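Local structure of polyhedrin (Antheraea mylitta cypovirus 4, 5A9C) at residues A[84-89]-A[146-151]. The protein forms the crystalline matrix of polyhedra, the occlusion bodies that probably enclose and protect cypovirus particles, here as a variant lacking the base domain. Numbering follows the deposited sequence.
Sequences VSFNGN and VKVLAT
Phe86 meets strand 146-151 along one edge of its ring: near the ring plane lie the carbonyl O of Leu149, 3.8 Å from CE2, and the methyl of Ala150, whose CB is 4.0 Å from CD2. Val148 comes in obliquely, its CG1 3.7 Å from Phe86 CE2 and almost as near to CZ, the two side chains reaching toward each other tip to tip. In Val148 it is CG1, the branch anti to the backbone N (chi1 -178°), that meets the ring. Two residues earlier than Phe86, Val84 CG1 touches the other branch of Val148, CG2, at 4.2 Å, so one valine meets two residues of the facing strand with separate methyls.

The second flat group, the amide of Asn87, belongs to the other side of strand 84-87. Its ND2 donates to Ser85 OG at 2.8 Å, nearly straight at 166° and close to the amide plane. ND2 also bonds to Arg39 O, and OD1 to Ser133 OG and Ala198 N, which fixes the rotation of this buried amide.

The two strands run nearly parallel, 9° apart, with axes 9.1 Å apart at closest approach. They belong to different sheets and are joined by apolar side chains, as in a beta-sandwich. Strand 81-87 sits inside the six-stranded antiparallel sheet between 133-139 and 38-45; strand 145-151 is the middle of the three-stranded one, between 61-66 and 96-100. Val97 of strand 96-100 touches Val84 and Phe86, Val64 of 61-66 touches Val148, and Val40 of 38-45 touches both Phe86 and Ala150, so residues of three neighbouring strands pack around the contact, which lies buried near the centre of the chain.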
ATOM      1  N   VAL A  84      -9.121 -19.063  -4.660  1.00 15.71           N
ATOM      2  CA  VAL A  84      -8.046 -18.177  -5.070  1.00 19.54           C
ATOM      3  C   VAL A  84      -7.592 -18.559  -6.472  1.00 15.49           C
ATOM      4  O   VAL A  84      -7.135 -19.680  -6.705  1.00 16.25           O
ATOM      5  CB  VAL A  84      -6.857 -18.210  -4.087  1.00 17.47           C
ATOM      6  CG1 VAL A  84      -5.799 -17.201  -4.513  1.00 13.98           C
ATOM      7  CG2 VAL A  84      -7.329 -17.903  -2.677  1.00 17.60           C
ATOM      8  N   SER A  85      -7.743 -17.622  -7.401  1.00 17.56           N
ATOM      9  CA  SER A  85      -7.440 -17.854  -8.806  1.00 18.21           C
ATOM     10  C   SER A  85      -6.149 -17.145  -9.201  1.00 13.42           C
ATOM     11  O   SER A  85      -6.062 -15.922  -9.118  1.00 18.43           O
ATOM     12  CB  SER A  85      -8.599 -17.354  -9.670  1.00 18.72           C
ATOM     13  OG  SER A  85      -8.316 -17.490 -11.052  1.00 16.68           O
ATOM     14  N   PHE A  86      -5.149 -17.918  -9.623  1.00 13.26           N
ATOM     15  CA  PHE A  86      -3.858 -17.373 -10.049  1.00 16.53           C
ATOM     16  C   PHE A  86      -3.755 -17.421 -11.571  1.00 15.63           C
ATOM     17  O   PHE A  86      -3.923 -18.481 -12.167  1.00 15.91           O
ATOM     18  CB  PHE A  86      -2.706 -18.209  -9.477  1.00 13.58           C
ATOM     19  CG  PHE A  86      -2.560 -18.135  -7.982  1.00 15.28           C
ATOM     20  CD1 PHE A  86      -3.270 -18.992  -7.157  1.00 16.88           C
ATOM     21  CD2 PHE A  86      -1.670 -17.241  -7.405  1.00 17.83           C
ATOM     22  CE1 PHE A  86      -3.120 -18.938  -5.778  1.00 17.74           C
ATOM     23  CE2 PHE A  86      -1.511 -17.182  -6.030  1.00 14.88           C
ATOM     24  CZ  PHE A  86      -2.237 -18.033  -5.214  1.00 15.44           C
ATOM     25  N   ASN A  87      -3.456 -16.291 -12.204  1.00 15.64           N
ATOM     26  CA  ASN A  87      -3.389 -16.265 -13.663  1.00 21.88           C
ATOM     27  C   ASN A  87      -2.238 -15.426 -14.211  1.00 16.06           C
ATOM     28  O   ASN A  87      -2.008 -14.299 -13.766  1.00 15.08           O
ATOM     29  CB  ASN A  87      -4.720 -15.786 -14.255  1.00 16.89           C
ATOM     30  CG  ASN A  87      -5.918 -16.508 -13.662  1.00 14.13           C
ATOM     31  OD1 ASN A  87      -6.392 -17.507 -14.205  1.00 17.28           O
ATOM     32  ND2 ASN A  87      -6.408 -16.009 -12.535  1.00 11.88           N
ATOM     33  N   GLY A  88      -1.524 -15.989 -15.181  1.00 22.82           N
ATOM     34  CA  GLY A  88      -0.429 -15.297 -15.837  1.00 12.49           C
ATOM     35  C   GLY A  88       0.899 -16.018 -15.710  1.00 14.31           C
ATOM     36  O   GLY A  88       0.957 -17.194 -15.340  1.00 18.20           O
ATOM     37  N   ASN A  89       1.972 -15.299 -16.019  1.00 17.14           N
ATOM     38  CA  ASN A  89       3.322 -15.837 -15.943  1.00 15.48           C
ATOM     39  C   ASN A  89       3.821 -15.874 -14.502  1.00 17.61           C
ATOM     40  O   ASN A  89       4.837 -15.264 -14.159  1.00 20.99           O
ATOM     41  CB  ASN A  89       4.264 -15.001 -16.811  1.00 25.48           C
ATOM     42  CG  ASN A  89       5.661 -15.578 -16.883  1.00 25.57           C
ATOM     43  OD1 ASN A  89       5.859 -16.780 -16.715  1.00 21.09           O
ATOM     44  ND2 ASN A  89       6.643 -14.721 -17.138  1.00 29.58           N
ATOM     45  N   VAL A 146      -6.971 -13.790   5.147  1.00 17.99           N
ATOM     46  CA  VAL A 146      -6.363 -14.416   3.981  1.00 17.34           C
ATOM     47  C   VAL A 146      -5.127 -13.665   3.490  1.00 15.10           C
ATOM     48  O   VAL A 146      -5.139 -12.443   3.355  1.00 19.47           O
ATOM     49  CB  VAL A 146      -7.372 -14.538   2.821  1.00 18.74           C
ATOM     50  CG1 VAL A 146      -6.690 -15.102   1.585  1.00 18.54           C
ATOM     51  CG2 VAL A 146      -8.560 -15.404   3.236  1.00 19.69           C
ATOM     52  N   LYS A 147      -4.061 -14.413   3.223  1.00 13.54           N
ATOM     53  CA  LYS A 147      -2.829 -13.856   2.680  1.00 12.20           C
ATOM     54  C   LYS A 147      -2.502 -14.547   1.369  1.00 18.75           C
ATOM     55  O   LYS A 147      -2.567 -15.773   1.279  1.00 17.20           O
ATOM     56  CB  LYS A 147      -1.674 -14.053   3.662  1.00 15.34           C
ATOM     57  CG  LYS A 147      -1.761 -13.201   4.911  1.00 19.92           C
ATOM     58  CD  LYS A 147      -0.789 -13.687   5.978  1.00 15.84           C
ATOM     59  CE  LYS A 147       0.640 -13.762   5.460  1.00 19.38           C
ATOM     60  NZ  LYS A 147       1.541 -14.397   6.466  1.00 21.37           N
ATOM     61  N   VAL A 148      -2.165 -13.763   0.350  1.00 18.16           N
ATOM     62  CA  VAL A 148      -1.781 -14.329  -0.940  1.00 15.31           C
ATOM     63  C   VAL A 148      -0.485 -13.704  -1.441  1.00 18.64           C
ATOM     64  O   VAL A 148      -0.277 -12.496  -1.314  1.00 18.29           O
ATOM     65  CB  VAL A 148      -2.876 -14.129  -2.005  1.00 16.03           C
ATOM     66  CG1 VAL A 148      -2.464 -14.775  -3.325  1.00 16.61           C
ATOM     67  CG2 VAL A 148      -4.203 -14.699  -1.521  1.00 17.08           C
ATOM     68  N   LEU A 149       0.385 -14.538  -1.998  1.00 15.67           N
ATOM     69  CA  LEU A 149       1.597 -14.067  -2.657  1.00 14.77           C
ATOM     70  C   LEU A 149       1.702 -14.643  -4.063  1.00 17.50           C
ATOM     71  O   LEU A 149       1.602 -15.853  -4.258  1.00 16.50           O
ATOM     72  CB  LEU A 149       2.840 -14.458  -1.860  1.00 15.46           C
ATOM     73  CG  LEU A 149       4.167 -14.202  -2.583  1.00 21.15           C
ATOM     74  CD1 LEU A 149       4.380 -12.716  -2.812  1.00 25.79           C
ATOM     75  CD2 LEU A 149       5.333 -14.792  -1.810  1.00 32.51           C
ATOM     76  N   ALA A 150       1.905 -13.771  -5.041  1.00 17.40           N
ATOM     77  CA  ALA A 150       2.138 -14.207  -6.412  1.00 16.38           C
ATOM     78  C   ALA A 150       3.224 -13.344  -7.041  1.00 20.73           C
ATOM     79  O   ALA A 150       3.188 -12.119  -6.944  1.00 19.06           O
ATOM     80  CB  ALA A 150       0.857 -14.137  -7.223  1.00 16.83           C
ATOM     81  N   THR A 151       4.199 -13.988  -7.676  1.00 19.01           N
ATOM     82  CA  THR A 151       5.309 -13.266  -8.284  1.00 22.73           C
ATOM     83  C   THR A 151       5.540 -13.704  -9.722  1.00 17.48           C
ATOM     84  O   THR A 151       5.307 -14.861 -10.076  1.00 21.82           O
ATOM     85  CB  THR A 151       6.615 -13.450  -7.483  1.00 21.91           C
ATOM     86  OG1 THR A 151       6.883 -14.848  -7.317  1.00 24.84           O
ATOM     87  CG2 THR A 151       6.497 -12.799  -6.111  1.00 24.35           C
TER